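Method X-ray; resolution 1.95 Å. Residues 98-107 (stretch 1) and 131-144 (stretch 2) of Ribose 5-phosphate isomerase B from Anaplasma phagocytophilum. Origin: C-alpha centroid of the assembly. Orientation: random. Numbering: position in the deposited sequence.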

ATOM      1  N   ALA A  98     -10.615  -3.930   2.351  1.00 23.90           N
ATOM      2  CA  ALA A  98     -11.135  -4.076   0.988  1.00 23.37           C
ATOM      3  C   ALA A  98     -12.273  -3.087   0.776  1.00 23.14           C
ATOM      4  O   ALA A  98     -12.273  -2.310  -0.188  1.00 22.00           O
ATOM      5  N   LYS A  99     -13.202  -3.075   1.723  1.00 24.23           N
ATOM      6  CA  LYS A  99     -14.375  -2.183   1.660  1.00 25.70           C
ATOM      7  C   LYS A  99     -13.972  -0.699   1.598  1.00 25.36           C
ATOM      8  O   LYS A  99     -14.425   0.043   0.711  1.00 25.29           O
ATOM      9  N   LEU A 100     -13.079  -0.286   2.497  1.00 24.52           N
ATOM     10  CA  LEU A 100     -12.684   1.102   2.592  1.00 24.56           C
ATOM     11  C   LEU A 100     -11.926   1.517   1.317  1.00 23.46           C
ATOM     12  O   LEU A 100     -12.140   2.605   0.776  1.00 23.41           O
ATOM     13  N   SER A 101     -11.080   0.627   0.789  1.00 22.48           N
ATOM     14  CA  SER A 101     -10.281   0.977  -0.396  1.00 21.86           C
ATOM     15  C   SER A 101     -11.160   1.253  -1.632  1.00 22.26           C
ATOM     16  O   SER A 101     -10.850   2.137  -2.471  1.00 21.90           O
ATOM     17  N   ARG A 102     -12.212   0.451  -1.770  1.00 22.17           N
ATOM     18  CA  ARG A 102     -13.220   0.636  -2.798  1.00 23.52           C
ATOM     19  C   ARG A 102     -14.050   1.910  -2.541  1.00 24.45           C
ATOM     20  O   ARG A 102     -14.203   2.782  -3.418  1.00 24.09           O
ATOM     21  N   GLU A 103     -14.575   2.024  -1.331  1.00 25.65           N
ATOM     22  CA  GLU A 103     -15.465   3.163  -1.011  1.00 28.16           C
ATOM     23  C   GLU A 103     -14.785   4.516  -1.137  1.00 27.35           C
ATOM     24  O   GLU A 103     -15.357   5.430  -1.709  1.00 28.34           O
ATOM     25  N   HIS A 104     -13.568   4.636  -0.612  1.00 26.49           N
ATOM     26  CA  HIS A 104     -12.873   5.925  -0.581  1.00 26.86           C
ATOM     27  C   HIS A 104     -11.929   6.153  -1.695  1.00 26.00           C
ATOM     28  O   HIS A 104     -11.762   7.291  -2.121  1.00 27.91           O
ATOM     29  N   ASN A 105     -11.216   5.115  -2.131  1.00 24.78           N
ATOM     30  CA  ASN A 105     -10.169   5.316  -3.133  1.00 23.76           C
ATOM     31  C   ASN A 105     -10.469   4.753  -4.526  1.00 23.72           C
ATOM     32  O   ASN A 105      -9.607   4.854  -5.430  1.00 24.05           O
ATOM     33  N   ASP A 106     -11.670   4.203  -4.704  1.00 23.72           N
ATOM     34  CA  ASP A 106     -12.059   3.513  -5.934  1.00 24.15           C
ATOM     35  C   ASP A 106     -10.983   2.536  -6.362  1.00 23.08           C
ATOM     36  O   ASP A 106     -10.542   2.567  -7.512  1.00 23.84           O
ATOM     37  N   ALA A 107     -10.497   1.739  -5.414  1.00 22.63           N
ATOM     38  CA  ALA A 107      -9.312   0.881  -5.655  1.00 22.11           C
ATOM     39  C   ALA A 107      -9.614  -0.076  -6.801  1.00 22.29           C
ATOM     40  O   ALA A 107     -10.707  -0.633  -6.864  1.00 23.28           O
ATOM     41  N   THR A 131     -17.495  -6.419  -4.914  1.00 26.59           N
ATOM     42  CA  THR A 131     -18.890  -6.078  -4.750  1.00 27.95           C
ATOM     43  C   THR A 131     -19.133  -4.747  -4.000  1.00 28.11           C
ATOM     44  O   THR A 131     -20.283  -4.428  -3.685  1.00 29.80           O
ATOM     45  N   THR A 132     -18.078  -3.988  -3.722  1.00 26.75           N
ATOM     46  CA  THR A 132     -18.207  -2.671  -3.056  1.00 26.53           C
ATOM     47  C   THR A 132     -18.089  -1.535  -4.065  1.00 27.16           C
ATOM     48  O   THR A 132     -17.113  -1.406  -4.796  1.00 26.95           O
ATOM     49  N   ALA A 133     -19.130  -0.715  -4.109  1.00 28.52           N
ATOM     50  CA  ALA A 133     -19.184   0.470  -4.943  1.00 29.34           C
ATOM     51  C   ALA A 133     -18.340   1.615  -4.369  1.00 28.46           C
ATOM     52  O   ALA A 133     -18.209   1.783  -3.142  1.00 28.49           O
ATOM     53  N   PHE A 134     -17.806   2.423  -5.273  1.00 28.45           N
ATOM     54  CA  PHE A 134     -17.108   3.654  -4.917  1.00 29.23           C
ATOM     55  C   PHE A 134     -18.164   4.630  -4.385  1.00 29.98           C
ATOM     56  O   PHE A 134     -19.236   4.766  -4.981  1.00 29.98           O
ATOM     57  N   LEU A 135     -17.866   5.310  -3.285  1.00 29.80           N
ATOM     58  CA  LEU A 135     -18.823   6.262  -2.723  1.00 31.15           C
ATOM     59  C   LEU A 135     -18.909   7.617  -3.466  1.00 31.60           C
ATOM     60  O   LEU A 135     -19.903   8.327  -3.319  1.00 31.53           O
ATOM     61  N   GLY A 136     -17.913   7.952  -4.294  1.00 30.85           N
ATOM     62  CA  GLY A 136     -17.863   9.269  -4.932  1.00 31.01           C
ATOM     63  C   GLY A 136     -17.898  10.384  -3.882  1.00 30.77           C
ATOM     64  O   GLY A 136     -17.134  10.371  -2.909  1.00 29.29           O
ATOM     65  N   GLY A 137     -18.774  11.361  -4.063  1.00 30.88           N
ATOM     66  CA  GLY A 137     -18.896  12.432  -3.073  1.00 31.14           C
ATOM     67  C   GLY A 137     -17.602  13.208  -2.813  1.00 30.08           C
ATOM     68  O   GLY A 137     -16.916  13.641  -3.743  1.00 29.93           O
ATOM     69  N   ARG A 138     -17.278  13.420  -1.544  1.00 29.85           N
ATOM     70  CA  ARG A 138     -16.074  14.187  -1.194  1.00 30.20           C
ATOM     71  C   ARG A 138     -14.784  13.426  -1.532  1.00 29.52           C
ATOM     72  O   ARG A 138     -13.703  14.037  -1.594  1.00 29.56           O
ATOM     73  N   HIS A 139     -14.907  12.113  -1.779  1.00 28.72           N
ATOM     74  CA  HIS A 139     -13.763  11.298  -2.207  1.00 28.71           C
ATOM     75  C   HIS A 139     -13.362  11.495  -3.644  1.00 29.32           C
ATOM     76  O   HIS A 139     -12.215  11.292  -3.989  1.00 28.00           O
ATOM     77  N   ALA A 140     -14.295  11.927  -4.492  1.00 30.14           N
ATOM     78  CA  ALA A 140     -14.035  12.006  -5.926  1.00 30.11           C
ATOM     79  C   ALA A 140     -12.876  12.929  -6.251  1.00 30.34           C
ATOM     80  O   ALA A 140     -12.031  12.582  -7.050  1.00 30.29           O
ATOM     81  N   VAL A 141     -12.852  14.129  -5.665  1.00 31.45           N
ATOM     82  CA  VAL A 141     -11.748  15.058  -5.938  1.00 31.45           C
ATOM     83  C   VAL A 141     -10.376  14.450  -5.595  1.00 29.99           C
ATOM     84  O   VAL A 141      -9.396  14.652  -6.333  1.00 29.52           O
ATOM     85  N   ARG A 142     -10.295  13.694  -4.499  1.00 28.38           N
ATOM     86  CA  ARG A 142      -9.002  13.108  -4.075  1.00 27.08           C
ATOM     87  C   ARG A 142      -8.569  11.960  -4.995  1.00 26.39           C
ATOM     88  O   ARG A 142      -7.394  11.862  -5.386  1.00 26.43           O
ATOM     89  N   VAL A 143      -9.521  11.119  -5.378  1.00 25.94           N
ATOM     90  CA  VAL A 143      -9.250  10.059  -6.356  1.00 25.79           C
ATOM     91  C   VAL A 143      -8.790  10.671  -7.679  1.00 27.00           C
ATOM     92  O   VAL A 143      -7.809  10.201  -8.291  1.00 27.70           O
ATOM     93  N   GLN A 144      -9.450  11.743  -8.110  1.00 29.18           N
ATOM     94  CA  GLN A 144      -9.030  12.433  -9.340  1.00 31.16           C
ATOM     95  C   GLN A 144      -7.585  12.927  -9.242  1.00 30.61           C
ATOM     96  O   GLN A 144      -6.788  12.747 -10.177  1.00 30.72           O
TER

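This is a helix-end contact: the last turns of helix 98-105 receive the loop 132-135 and then His139 and Val143 of helix 138-144, joined by a few polar anchors and two aromatic packings. The two helices cross nearly at right angles (87°), with axes 9.3 Å apart at closest approach.

Arg102 organizes one end. Its CB points toward the other stretch, and chi1 to chi3, all m, carry the guanidinium toward the helix exit, where Thr132 O lies at its edge, 3.0 Å from Arg102 NH2; the second bond, from Arg102 NE to the same Thr132 O, is weak. Arg102 NH1 turns to its own stretch, holding Asp106 OD1 in a salt bridge and Ala107 O, each at 2.8 Å. Thr132, chi1 m, also points in, placing CG2 3.5 Å from Glu103 CG. Glu103 (m, t), set sideways like Leu135, sends its carboxylate to Lys99, with Lys99 NZ to Glu103 OE1 at 2.8 Å, while its aliphatic part packs on Leu135 (m, t), Glu103 CB to Leu135 CG 3.7 Å.

The backbone supplies the straightest cross-stretch bond, Leu135 N to Glu103 O, 3.0 Å at 163°. Beside it, Phe134 CA makes a CA-H...O contact with Arg102 O at 3.4 Å. Phe134, sideways with chi1 t, packs its ring against the turn: Asp106 CB, pointing in from a residue with positive phi, sits over one face, 3.8 Å from the Phe134 ring centroid, whereas Arg102 O and His104 O lie near the ring edge.

His104, sideways, and His139, pointing in, both chi1 m, form an offset stack, planes 8° apart, with His104 CD2 3.7 Å from His139 CE1. Val143, chi1 t, also points in, with Val143 CG2 3.4 Å from His104 O. The rule: one arginine can bond both the incoming loop carbonyl and its own helix exit.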

ATOM      1  CB  ALA A  98     -11.624  -5.510   0.714  1.00 23.18           C
ATOM      2  CB  LYS A  99     -15.335  -2.484   2.838  1.00 28.32           C
ATOM      3  CG  LYS A  99     -16.626  -1.680   2.875  1.00 30.29           C
ATOM      4  CD  LYS A  99     -17.180  -1.569   4.300  1.00 33.36           C
ATOM      5  CE  LYS A  99     -16.424  -0.502   5.135  1.00 35.12           C
ATOM      6  NZ  LYS A  99     -17.077   0.850   5.243  1.00 36.04           N
ATOM      7  CB  LEU A 100     -11.868   1.332   3.888  1.00 26.02           C
ATOM      8  CG  LEU A 100     -12.595   1.238   5.250  1.00 27.60           C
ATOM      9  CD1 LEU A 100     -11.622   1.312   6.433  1.00 28.09           C
ATOM     10  CD2 LEU A 100     -13.698   2.283   5.423  1.00 29.14           C
ATOM     11  CB  SER A 101      -9.225  -0.120  -0.686  1.00 21.40           C
ATOM     12  OG  SER A 101      -9.774  -1.267  -1.355  1.00 21.79           O
ATOM     13  CB  ARG A 102     -14.140  -0.606  -2.862  1.00 23.74           C
ATOM     14  CG  ARG A 102     -13.427  -1.859  -3.407  1.00 24.01           C
ATOM     15  CD  ARG A 102     -13.046  -1.751  -4.885  1.00 23.89           C
ATOM     16  NE  ARG A 102     -14.249  -1.403  -5.643  1.00 24.28           N
ATOM     17  CZ  ARG A 102     -14.378  -0.388  -6.487  1.00 25.12           C
ATOM     18  NH1 ARG A 102     -13.352   0.393  -6.813  1.00 24.17           N
ATOM     19  NH2 ARG A 102     -15.591  -0.149  -7.011  1.00 26.57           N
ATOM     20  CB  GLU A 103     -16.051   3.007   0.387  1.00 29.81           C
ATOM     21  CG  GLU A 103     -17.113   1.928   0.442  1.00 32.14           C
ATOM     22  CD  GLU A 103     -17.797   1.863   1.789  1.00 35.00           C
ATOM     23  OE1 GLU A 103     -17.155   2.180   2.808  1.00 37.11           O
ATOM     24  OE2 GLU A 103     -18.965   1.449   1.823  1.00 38.23           O
ATOM     25  CB  HIS A 104     -12.051   6.093   0.691  1.00 27.77           C
ATOM     26  CG  HIS A 104     -12.840   5.941   1.961  1.00 29.26           C
ATOM     27  ND1 HIS A 104     -12.262   5.981   3.154  1.00 29.61           N
ATOM     28  CD2 HIS A 104     -14.214   5.746   2.190  1.00 31.71           C
ATOM     29  CE1 HIS A 104     -13.188   5.813   4.123  1.00 31.34           C
ATOM     30  NE2 HIS A 104     -14.386   5.661   3.537  1.00 31.98           N
ATOM     31  CB  ASN A 105      -8.845   4.781  -2.591  1.00 22.90           C
ATOM     32  CG  ASN A 105      -8.615   5.201  -1.163  1.00 23.32           C
ATOM     33  OD1 ASN A 105      -8.951   4.458  -0.242  1.00 23.53           O
ATOM     34  ND2 ASN A 105      -8.065   6.403  -0.960  1.00 22.77           N
ATOM     35  CB  ASP A 106     -12.307   4.507  -7.066  1.00 24.73           C
ATOM     36  CG  ASP A 106     -13.161   3.911  -8.203  1.00 26.16           C
ATOM     37  OD1 ASP A 106     -13.822   2.867  -8.005  1.00 26.16           O
ATOM     38  OD2 ASP A 106     -13.167   4.497  -9.302  1.00 27.18           O
ATOM     39  CB  ALA A 107      -8.899   0.123  -4.399  1.00 21.49           C
ATOM     40  CB  THR A 131     -19.662  -7.204  -4.047  1.00 28.97           C
ATOM     41  OG1 THR A 131     -18.953  -7.619  -2.876  1.00 28.95           O
ATOM     42  CG2 THR A 131     -19.825  -8.422  -4.966  1.00 29.68           C
ATOM     43  CB  THR A 132     -17.157  -2.483  -1.946  1.00 25.94           C
ATOM     44  OG1 THR A 132     -17.203  -3.582  -1.051  1.00 25.49           O
ATOM     45  CG2 THR A 132     -17.391  -1.183  -1.128  1.00 25.26           C
ATOM     46  CB  ALA A 133     -20.652   0.918  -5.099  1.00 30.93           C
ATOM     47  CB  PHE A 134     -16.413   4.211  -6.178  1.00 29.39           C
ATOM     48  CG  PHE A 134     -15.720   5.550  -5.990  1.00 30.32           C
ATOM     49  CD1 PHE A 134     -14.924   5.806  -4.885  1.00 29.42           C
ATOM     50  CD2 PHE A 134     -15.843   6.547  -6.966  1.00 31.09           C
ATOM     51  CE1 PHE A 134     -14.287   7.037  -4.736  1.00 30.86           C
ATOM     52  CE2 PHE A 134     -15.196   7.773  -6.816  1.00 31.74           C
ATOM     53  CZ  PHE A 134     -14.429   8.023  -5.700  1.00 30.22           C
ATOM     54  CB  LEU A 135     -18.588   6.475  -1.234  1.00 32.01           C
ATOM     55  CG  LEU A 135     -18.881   5.273  -0.316  1.00 33.11           C
ATOM     56  CD1 LEU A 135     -18.593   5.617   1.149  1.00 33.20           C
ATOM     57  CD2 LEU A 135     -20.313   4.746  -0.462  1.00 33.88           C
ATOM     58  CB  ARG A 138     -16.094  14.588   0.288  1.00 30.69           C
ATOM     59  CG  ARG A 138     -17.280  15.508   0.639  1.00 32.26           C
ATOM     60  CD  ARG A 138     -17.319  15.939   2.107  1.00 32.95           C
ATOM     61  NE  ARG A 138     -16.210  16.813   2.488  1.00 32.28           N
ATOM     62  CZ  ARG A 138     -16.054  18.075   2.103  1.00 33.47           C
ATOM     63  NH1 ARG A 138     -14.987  18.764   2.526  1.00 33.76           N
ATOM     64  NH2 ARG A 138     -16.947  18.661   1.318  1.00 34.13           N
ATOM     65  CB  HIS A 139     -14.011   9.827  -1.948  1.00 28.25           C
ATOM     66  CG  HIS A 139     -14.460   9.530  -0.531  1.00 28.98           C
ATOM     67  ND1 HIS A 139     -13.643   9.667   0.544  1.00 28.56           N
ATOM     68  CD2 HIS A 139     -15.696   9.133  -0.039  1.00 28.58           C
ATOM     69  CE1 HIS A 139     -14.328   9.359   1.658  1.00 28.81           C
ATOM     70  NE2 HIS A 139     -15.587   9.043   1.297  1.00 30.28           N
ATOM     71  CB  ALA A 140     -15.292  12.456  -6.691  1.00 29.97           C
ATOM     72  CB  VAL A 141     -11.910  16.428  -5.223  1.00 32.94           C
ATOM     73  CG1 VAL A 141     -11.875  16.295  -3.700  1.00 32.29           C
ATOM     74  CG2 VAL A 141     -10.838  17.394  -5.698  1.00 34.24           C
ATOM     75  CB  ARG A 142      -9.095  12.643  -2.613  1.00 26.59           C
ATOM     76  CG  ARG A 142      -9.320  13.810  -1.669  1.00 27.13           C
ATOM     77  CD  ARG A 142     -10.257  13.458  -0.529  1.00 26.37           C
ATOM     78  NE  ARG A 142     -10.599  14.604   0.304  1.00 27.04           N
ATOM     79  CZ  ARG A 142     -11.369  14.538   1.396  1.00 27.26           C
ATOM     80  NH1 ARG A 142     -11.894  13.381   1.770  1.00 26.91           N
ATOM     81  NH2 ARG A 142     -11.617  15.614   2.102  1.00 27.93           N
ATOM     82  CB  VAL A 143     -10.468   9.143  -6.527  1.00 25.08           C
ATOM     83  CG1 VAL A 143     -10.296   8.171  -7.670  1.00 24.92           C
ATOM     84  CG2 VAL A 143     -10.734   8.393  -5.223  1.00 23.95           C
ATOM     85  CB  GLN A 144     -10.010  13.586  -9.628  1.00 35.51           C
ATOM     86  CG  GLN A 144      -9.790  14.325 -10.927  1.00 39.41           C
ATOM     87  CD  GLN A 144     -10.959  15.251 -11.257  1.00 45.03           C
ATOM     88  OE1 GLN A 144     -11.823  15.563 -10.402  1.00 48.29           O
ATOM     89  NE2 GLN A 144     -11.012  15.679 -12.510  1.00 48.81           N
TER